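KmHsv2 (Kluyveromyces marxianus, PDB 3VU4) is a seven-bladed beta-propeller of the PROPPIN family that probably binds phosphoinositides on membranes, as its autophagy relative Atg18 does. Local coordinates at residues A[159-164]-A[189-194]; A[135-140]-A[150-155]. All blocks are in the same frame, centred on the assembly; numbering follows the deposited sequence.

Interaction 1 (A[159-164]-A[189-194]); sequences GQIHIT and VLIKAH. With SO4 (sulfate ion), chain E.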
ATOM      1  N   GLY A 159      -0.374 -15.991 -11.396  1.00 38.71           N
ATOM      2  CA  GLY A 159      -1.701 -15.440 -11.189  1.00 40.20           C
ATOM      3  C   GLY A 159      -2.357 -16.011  -9.937  1.00 41.54           C
ATOM      4  O   GLY A 159      -3.529 -15.732  -9.659  1.00 44.12           O
ATOM      5  N   GLN A 160      -1.597 -16.796  -9.176  1.00 39.22           N
ATOM      6  CA  GLN A 160      -2.096 -17.433  -7.963  1.00 38.98           C
ATOM      7  C   GLN A 160      -1.429 -16.926  -6.688  1.00 38.18           C
ATOM      8  O   GLN A 160      -0.216 -16.770  -6.650  1.00 40.11           O
ATOM      9  CB  GLN A 160      -1.894 -18.946  -8.075  1.00 39.05           C
ATOM     10  CG  GLN A 160      -2.280 -19.714  -6.831  1.00 41.23           C
ATOM     11  CD  GLN A 160      -1.989 -21.195  -6.949  1.00 43.70           C
ATOM     12  OE1 GLN A 160      -1.329 -21.776  -6.089  1.00 46.87           O
ATOM     13  NE2 GLN A 160      -2.480 -21.814  -8.013  1.00 44.45           N
ATOM     14  N   ILE A 161      -2.216 -16.663  -5.644  1.00 37.76           N
ATOM     15  CA  ILE A 161      -1.643 -16.206  -4.384  1.00 38.37           C
ATOM     16  C   ILE A 161      -1.935 -17.149  -3.224  1.00 39.99           C
ATOM     17  O   ILE A 161      -2.900 -17.908  -3.245  1.00 40.58           O
ATOM     18  CB  ILE A 161      -2.121 -14.792  -3.979  1.00 37.99           C
ATOM     19  CG1 ILE A 161      -3.646 -14.741  -3.886  1.00 38.91           C
ATOM     20  CG2 ILE A 161      -1.585 -13.778  -4.948  1.00 37.08           C
ATOM     21  CD1 ILE A 161      -4.167 -13.420  -3.347  1.00 37.78           C
ATOM     22  N   HIS A 162      -1.073 -17.086  -2.217  1.00 41.80           N
ATOM     23  CA  HIS A 162      -1.175 -17.907  -1.020  1.00 43.83           C
ATOM     24  C   HIS A 162      -1.282 -16.948   0.162  1.00 44.37           C
ATOM     25  O   HIS A 162      -0.526 -15.982   0.247  1.00 43.51           O
ATOM     26  CB  HIS A 162       0.089 -18.766  -0.859  1.00 46.66           C
ATOM     27  CG  HIS A 162       0.304 -19.747  -1.970  1.00 51.16           C
ATOM     28  ND1 HIS A 162      -0.113 -21.059  -1.897  1.00 53.54           N
ATOM     29  CD2 HIS A 162       0.864 -19.599  -3.195  1.00 52.54           C
ATOM     30  CE1 HIS A 162       0.181 -21.677  -3.029  1.00 52.50           C
ATOM     31  NE2 HIS A 162       0.773 -20.813  -3.834  1.00 52.29           N
ATOM     32  N   ILE A 163      -2.227 -17.205   1.062  1.00 44.80           N
ATOM     33  CA  ILE A 163      -2.407 -16.363   2.244  1.00 45.66           C
ATOM     34  C   ILE A 163      -2.051 -17.207   3.463  1.00 47.18           C
ATOM     35  O   ILE A 163      -2.572 -18.309   3.638  1.00 47.02           O
ATOM     36  CB  ILE A 163      -3.874 -15.884   2.390  1.00 44.59           C
ATOM     37  CG1 ILE A 163      -4.294 -15.107   1.144  1.00 43.59           C
ATOM     38  CG2 ILE A 163      -4.022 -15.021   3.651  1.00 43.20           C
ATOM     39  CD1 ILE A 163      -5.752 -14.704   1.150  1.00 44.74           C
ATOM     40  N   THR A 164      -1.165 -16.702   4.306  1.00 48.87           N
ATOM     41  CA  THR A 164      -0.787 -17.466   5.483  1.00 52.15           C
ATOM     42  C   THR A 164      -0.660 -16.595   6.717  1.00 53.90           C
ATOM     43  O   THR A 164      -0.193 -15.461   6.641  1.00 53.42           O
ATOM     44  CB  THR A 164       0.540 -18.239   5.251  1.00 51.95           C
ATOM     45  OG1 THR A 164       0.896 -18.936   6.449  1.00 53.51           O
ATOM     46  CG2 THR A 164       1.665 -17.299   4.875  1.00 51.37           C
ATOM     47  N   VAL A 189      -4.496 -20.356   2.903  1.00 55.50           N
ATOM     48  CA  VAL A 189      -5.520 -20.216   1.876  1.00 50.72           C
ATOM     49  C   VAL A 189      -4.837 -19.967   0.544  1.00 48.93           C
ATOM     50  O   VAL A 189      -3.895 -19.178   0.452  1.00 49.55           O
ATOM     51  CB  VAL A 189      -6.462 -19.050   2.181  1.00 50.22           C
ATOM     52  CG1 VAL A 189      -7.424 -18.844   1.023  1.00 48.27           C
ATOM     53  CG2 VAL A 189      -7.215 -19.327   3.469  1.00 48.19           C
ATOM     54  N   LEU A 190      -5.329 -20.633  -0.489  1.00 45.18           N
ATOM     55  CA  LEU A 190      -4.759 -20.525  -1.816  1.00 43.73           C
ATOM     56  C   LEU A 190      -5.804 -20.000  -2.791  1.00 44.28           C
ATOM     57  O   LEU A 190      -6.895 -20.552  -2.885  1.00 44.31           O
ATOM     58  CB  LEU A 190      -4.266 -21.905  -2.236  1.00 43.93           C
ATOM     59  CG  LEU A 190      -3.683 -22.162  -3.617  1.00 45.84           C
ATOM     60  CD1 LEU A 190      -2.972 -23.510  -3.598  1.00 42.67           C
ATOM     61  CD2 LEU A 190      -4.795 -22.129  -4.671  1.00 45.88           C
ATOM     62  N   ILE A 191      -5.471 -18.936  -3.523  1.00 42.14           N
ATOM     63  CA  ILE A 191      -6.425 -18.361  -4.464  1.00 38.82           C
ATOM     64  C   ILE A 191      -5.890 -18.171  -5.873  1.00 39.65           C
ATOM     65  O   ILE A 191      -4.854 -17.532  -6.076  1.00 41.50           O
ATOM     66  CB  ILE A 191      -6.919 -16.979  -4.001  1.00 35.58           C
ATOM     67  CG1 ILE A 191      -7.310 -17.020  -2.533  1.00 33.01           C
ATOM     68  CG2 ILE A 191      -8.117 -16.557  -4.841  1.00 31.69           C
ATOM     69  CD1 ILE A 191      -7.471 -15.649  -1.912  1.00 34.04           C
ATOM     70  N   LYS A 192      -6.600 -18.721  -6.848  1.00 38.51           N
ATOM     71  CA  LYS A 192      -6.216 -18.547  -8.236  1.00 38.62           C
ATOM     72  C   LYS A 192      -6.909 -17.271  -8.705  1.00 38.60           C
ATOM     73  O   LYS A 192      -7.876 -17.319  -9.464  1.00 38.36           O
ATOM     74  CB  LYS A 192      -6.685 -19.724  -9.069  1.00 38.67           C
ATOM     75  CG  LYS A 192      -5.944 -21.000  -8.787  1.00 41.66           C
ATOM     76  CD  LYS A 192      -6.266 -22.009  -9.851  1.00 44.31           C
ATOM     77  CE  LYS A 192      -5.428 -23.256  -9.706  1.00 48.88           C
ATOM     78  NZ  LYS A 192      -5.831 -24.225 -10.769  1.00 53.25           N
ATOM     79  N   ALA A 193      -6.392 -16.137  -8.233  1.00 39.21           N
ATOM     80  CA  ALA A 193      -6.928 -14.807  -8.532  1.00 38.35           C
ATOM     81  C   ALA A 193      -6.988 -14.396 -10.003  1.00 38.17           C
ATOM     82  O   ALA A 193      -8.024 -13.918 -10.457  1.00 39.03           O
ATOM     83  CB  ALA A 193      -6.158 -13.753  -7.739  1.00 35.78           C
ATOM     84  N   HIS A 194      -5.898 -14.562 -10.747  1.00 37.02           N
ATOM     85  CA  HIS A 194      -5.909 -14.164 -12.152  1.00 35.37           C
ATOM     86  C   HIS A 194      -5.267 -15.168 -13.085  1.00 36.39           C
ATOM     87  O   HIS A 194      -4.540 -16.058 -12.660  1.00 37.92           O
ATOM     88  CB  HIS A 194      -5.196 -12.828 -12.326  1.00 32.41           C
ATOM     89  CG  HIS A 194      -5.798 -11.711 -11.537  1.00 31.87           C
ATOM     90  ND1 HIS A 194      -6.639 -10.772 -12.097  1.00 31.53           N
ATOM     91  CD2 HIS A 194      -5.678 -11.381 -10.228  1.00 31.46           C
ATOM     92  CE1 HIS A 194      -7.009  -9.909 -11.165  1.00 35.13           C
ATOM     93  NE2 HIS A 194      -6.442 -10.255 -10.022  1.00 33.74           N
TER
HETATM   94  S   SO4 E 403      -7.174 -11.854 -15.571  1.00 59.90           S
HETATM   95  O1  SO4 E 403      -7.708 -12.874 -14.649  1.00 61.71           O
HETATM   96  O2  SO4 E 403      -7.563 -10.519 -15.082  1.00 61.36           O
HETATM   97  O3  SO4 E 403      -5.701 -11.931 -15.629  1.00 62.03           O
HETATM   98  O4  SO4 E 403      -7.715 -12.101 -16.921  1.00 60.81           O

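Interaction 2 (A[135-140]-A[150-155]); sequences DDIRFG and LVYSNE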
ATOM      1  N   ASP A 135      10.617 -21.472   8.088  1.00 60.82           N
ATOM      2  CA  ASP A 135      11.302 -21.882   6.865  1.00 61.41           C
ATOM      3  C   ASP A 135      11.128 -20.849   5.765  1.00 60.40           C
ATOM      4  O   ASP A 135      10.118 -20.146   5.716  1.00 60.54           O
ATOM      5  CB  ASP A 135      10.751 -23.208   6.340  1.00 65.35           C
ATOM      6  CG  ASP A 135      11.257 -24.406   7.110  1.00 68.93           C
ATOM      7  OD1 ASP A 135      12.478 -24.465   7.394  1.00 70.34           O
ATOM      8  OD2 ASP A 135      10.432 -25.298   7.411  1.00 70.23           O
ATOM      9  N   ASP A 136      12.107 -20.768   4.873  1.00 58.21           N
ATOM     10  CA  ASP A 136      12.018 -19.831   3.764  1.00 55.42           C
ATOM     11  C   ASP A 136      10.915 -20.272   2.820  1.00 54.41           C
ATOM     12  O   ASP A 136      10.667 -21.469   2.653  1.00 53.99           O
ATOM     13  CB  ASP A 136      13.345 -19.754   3.015  1.00 52.86           C
ATOM     14  CG  ASP A 136      14.360 -18.905   3.740  1.00 53.01           C
ATOM     15  OD1 ASP A 136      13.990 -18.329   4.789  1.00 49.77           O
ATOM     16  OD2 ASP A 136      15.516 -18.810   3.262  1.00 52.02           O
ATOM     17  N   ILE A 137      10.254 -19.290   2.217  1.00 53.19           N
ATOM     18  CA  ILE A 137       9.160 -19.526   1.285  1.00 51.89           C
ATOM     19  C   ILE A 137       9.564 -19.085  -0.125  1.00 51.54           C
ATOM     20  O   ILE A 137      10.333 -18.135  -0.301  1.00 52.31           O
ATOM     21  CB  ILE A 137       7.912 -18.744   1.746  1.00 52.74           C
ATOM     22  CG1 ILE A 137       7.431 -19.317   3.079  1.00 52.78           C
ATOM     23  CG2 ILE A 137       6.815 -18.802   0.695  1.00 53.29           C
ATOM     24  CD1 ILE A 137       6.444 -18.437   3.826  1.00 53.01           C
ATOM     25  N   ARG A 138       9.058 -19.789  -1.128  1.00 50.78           N
ATOM     26  CA  ARG A 138       9.347 -19.457  -2.517  1.00 50.69           C
ATOM     27  C   ARG A 138       8.110 -18.804  -3.129  1.00 49.20           C
ATOM     28  O   ARG A 138       7.017 -19.368  -3.096  1.00 50.84           O
ATOM     29  CB  ARG A 138       9.721 -20.724  -3.291  1.00 53.66           C
ATOM     30  CG  ARG A 138      10.989 -21.385  -2.772  1.00 58.51           C
ATOM     31  CD  ARG A 138      12.228 -20.547  -3.090  1.00 62.56           C
ATOM     32  NE  ARG A 138      12.713 -20.812  -4.442  1.00 67.11           N
ATOM     33  CZ  ARG A 138      13.855 -21.435  -4.713  1.00 69.81           C
ATOM     34  NH1 ARG A 138      14.212 -21.643  -5.976  1.00 69.48           N
ATOM     35  NH2 ARG A 138      14.647 -21.834  -3.721  1.00 70.78           N
ATOM     36  N   PHE A 139       8.279 -17.606  -3.676  1.00 45.81           N
ATOM     37  CA  PHE A 139       7.162 -16.900  -4.276  1.00 42.44           C
ATOM     38  C   PHE A 139       7.501 -16.459  -5.705  1.00 40.88           C
ATOM     39  O   PHE A 139       8.627 -16.643  -6.160  1.00 39.71           O
ATOM     40  CB  PHE A 139       6.788 -15.703  -3.395  1.00 42.17           C
ATOM     41  CG  PHE A 139       7.724 -14.536  -3.512  1.00 41.31           C
ATOM     42  CD1 PHE A 139       9.106 -14.723  -3.493  1.00 39.57           C
ATOM     43  CD2 PHE A 139       7.221 -13.244  -3.631  1.00 41.47           C
ATOM     44  CE1 PHE A 139       9.972 -13.635  -3.593  1.00 38.86           C
ATOM     45  CE2 PHE A 139       8.083 -12.143  -3.733  1.00 42.29           C
ATOM     46  CZ  PHE A 139       9.459 -12.341  -3.713  1.00 41.13           C
ATOM     47  N   GLY A 140       6.529 -15.878  -6.405  1.00 39.44           N
ATOM     48  CA  GLY A 140       6.755 -15.458  -7.777  1.00 37.26           C
ATOM     49  C   GLY A 140       6.928 -13.972  -8.023  1.00 36.03           C
ATOM     50  O   GLY A 140       6.648 -13.503  -9.116  1.00 36.19           O
ATOM     51  N   LEU A 150       0.417 -12.905   5.727  1.00 43.58           N
ATOM     52  CA  LEU A 150       1.349 -12.871   4.604  1.00 41.55           C
ATOM     53  C   LEU A 150       0.666 -13.363   3.331  1.00 41.91           C
ATOM     54  O   LEU A 150       0.080 -14.453   3.311  1.00 41.63           O
ATOM     55  CB  LEU A 150       2.569 -13.753   4.883  1.00 40.94           C
ATOM     56  CG  LEU A 150       3.725 -13.709   3.873  1.00 42.92           C
ATOM     57  CD1 LEU A 150       4.506 -12.395   4.041  1.00 41.15           C
ATOM     58  CD2 LEU A 150       4.665 -14.907   4.091  1.00 42.66           C
ATOM     59  N   VAL A 151       0.732 -12.550   2.279  1.00 40.27           N
ATOM     60  CA  VAL A 151       0.147 -12.905   0.989  1.00 39.22           C
ATOM     61  C   VAL A 151       1.276 -12.881  -0.025  1.00 39.03           C
ATOM     62  O   VAL A 151       2.004 -11.895  -0.122  1.00 39.86           O
ATOM     63  CB  VAL A 151      -0.933 -11.890   0.539  1.00 39.46           C
ATOM     64  CG1 VAL A 151      -1.514 -12.313  -0.799  1.00 36.36           C
ATOM     65  CG2 VAL A 151      -2.036 -11.796   1.581  1.00 39.02           C
ATOM     66  N   TYR A 152       1.444 -13.967  -0.769  1.00 38.81           N
ATOM     67  CA  TYR A 152       2.504 -14.015  -1.764  1.00 38.43           C
ATOM     68  C   TYR A 152       2.123 -14.756  -3.036  1.00 37.83           C
ATOM     69  O   TYR A 152       1.314 -15.673  -3.031  1.00 38.56           O
ATOM     70  CB  TYR A 152       3.784 -14.623  -1.175  1.00 39.89           C
ATOM     71  CG  TYR A 152       3.647 -16.036  -0.666  1.00 42.21           C
ATOM     72  CD1 TYR A 152       3.224 -16.295   0.640  1.00 43.43           C
ATOM     73  CD2 TYR A 152       3.936 -17.120  -1.492  1.00 42.82           C
ATOM     74  CE1 TYR A 152       3.094 -17.596   1.104  1.00 43.81           C
ATOM     75  CE2 TYR A 152       3.812 -18.425  -1.038  1.00 43.27           C
ATOM     76  CZ  TYR A 152       3.389 -18.658   0.260  1.00 44.36           C
ATOM     77  OH  TYR A 152       3.243 -19.953   0.701  1.00 44.48           O
ATOM     78  N   SER A 153       2.721 -14.315  -4.129  1.00 37.98           N
ATOM     79  CA  SER A 153       2.519 -14.868  -5.463  1.00 39.75           C
ATOM     80  C   SER A 153       3.077 -16.301  -5.512  1.00 38.16           C
ATOM     81  O   SER A 153       4.126 -16.579  -4.922  1.00 34.14           O
ATOM     82  CB  SER A 153       3.279 -13.974  -6.459  1.00 42.80           C
ATOM     83  OG  SER A 153       2.872 -14.167  -7.796  1.00 51.35           O
ATOM     84  N   ASN A 154       2.387 -17.213  -6.193  1.00 37.32           N
ATOM     85  CA  ASN A 154       2.909 -18.575  -6.296  1.00 37.40           C
ATOM     86  C   ASN A 154       4.099 -18.537  -7.251  1.00 38.61           C
ATOM     87  O   ASN A 154       4.109 -17.765  -8.208  1.00 38.86           O
ATOM     88  CB  ASN A 154       1.855 -19.555  -6.815  1.00 35.91           C
ATOM     89  CG  ASN A 154       2.425 -20.963  -7.026  1.00 39.06           C
ATOM     90  OD1 ASN A 154       2.739 -21.372  -8.154  1.00 36.50           O
ATOM     91  ND2 ASN A 154       2.577 -21.702  -5.930  1.00 38.02           N
ATOM     92  N   GLU A 155       5.094 -19.376  -6.997  1.00 39.44           N
ATOM     93  CA  GLU A 155       6.296 -19.406  -7.822  1.00 39.46           C
ATOM     94  C   GLU A 155       6.117 -19.865  -9.267  1.00 38.61           C
ATOM     95  O   GLU A 155       6.833 -19.395 -10.151  1.00 38.70           O
ATOM     96  CB  GLU A 155       7.343 -20.265  -7.129  1.00 42.13           C
ATOM     97  CG  GLU A 155       8.585 -20.552  -7.937  1.00 44.57           C
ATOM     98  CD  GLU A 155       9.495 -21.523  -7.219  1.00 46.47           C
ATOM     99  OE1 GLU A 155       8.968 -22.523  -6.680  1.00 48.57           O
ATOM    100  OE2 GLU A 155      10.722 -21.290  -7.192  1.00 48.21           O
TER
HETATM  101  O   HOH W   1       5.390 -20.763  -4.629  1.00 43.92           O

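Interaction 1 (A[159-164]-A[189-194])
The third and fourth strands of one four-stranded beta-propeller blade pair here, with strand 189-191 at the blade's edge. Ile161 with Ile191 and Ile163 with Val189 are antiparallel hydrogen-bonded pairs, each closed by two N-H...O=C bonds; Ile163 N reaches Val189 O at 2.7 Å. Beyond Ile191, Lys192 centres an inverse gamma turn, so that Ile191 O takes a weak bond from Ala193 N besides the one from Ile161 N. Gly159 O is met by His194 N at 2.9 Å, straight and on a lone pair. On the face carrying Ile161, Ile163, Val189 and Ile191, the Ile163 and Ile191 side chains cross obliquely and touch at their tips, CD1 to CD1 3.6 Å. Across the sheet, Gln160, with CG anti to the backbone N (chi1 176°) and an extended chain, lays its amide between two neighbours: OE1 lies 3.4 Å from Leu190 CG, and NE2 3.6 Å from Lys192 CG. Leu190 also runs alongside His162, whose NE2 is bonded to Asn154. Farther out, Phe223 of the next blade packs on Ile191 and Ala193, and Thr212 OG1 holds His194 NE2. A sulfate, probably from the crystallisation liquor and also bonded to Arg221 and Ser214, occupies a site that could suit a phosphoinositide phosphate, and would probably favour a protonated His194. His194 ND1 donates to sulfate O2 at 3.1 Å, N-H...O 175°, with the sulfur in the ring plane.

Interaction 2 (A[135-140]-A[150-155])
Strand 137-139, outermost in one propeller blade, passes strand 150-154 of the following blade at 61°, with the axes 6.2 Å apart at their closest, just before the chain turns a corner at Gly140 to enter that second blade. This is a blade-to-blade junction of the beta-propeller, where side chains rather than a regular strand ladder do most of the joining. At the corner, Gly140 N donates to Ser153 O at 2.9 Å, coming from well above the carbonyl plane instead of along a lone pair. A water adds a second tie, giving a hydrogen to Arg138 O and accepting one from Glu155 N. Tyr152 carries the apolar part. Its CG sits in the crowded position between the backbone N and carbonyl carbon (chi1 60°), which aims the ring across the junction. Ile137 crosses it at about a right angle and sets CG2 over one face in a CH-pi contact, 3.7 Å from the Tyr152 ring centroid and displaced toward the rim. On the opposite side of the ring His162 meets it with planes nearly parallel but well offset, while Phe139 CB packs 3.7 Å from Tyr152 CD2 as the Phe139 ring leads off to Ile121 and Ser116. An alanine at Tyr152 would remove the ring between Ile137 and His162, and would probably loosen the joint between the blades. Beside this, Ile137 CD1 and Leu150 CD2 meet tip to tip at 4.0 Å. Toward the surface, Asp119 lies close to Glu155 and may raise its affinity for a proton, a tendency that Arg138 would oppose. Arg138, bent at chi2 and chi3, brings NE to 3.4 Å from Glu155 OE2 in a salt bridge whose hydrogen bond is weak, guanidinium and carboxylate planes 67° apart.

Along the chain the two contacts stand in series: interaction 2 closes before interaction 1 opens, and their centres are about 10 Å apart on the same side of the chain's centre. They share the blade made of strands 142-146, 149-154, 161-165 and 189-191. Interaction 2 fastens the second of these strands to the preceding blade, whereas interaction 1 adds the last strand, whose end leads toward the next blade. The middle strands link the two directly, with probable hydrogen bonds from Asn154 N to Gln160 O and from Thr164 N to Leu150 O. One sheet thus connects two successive blade boundaries of the ring.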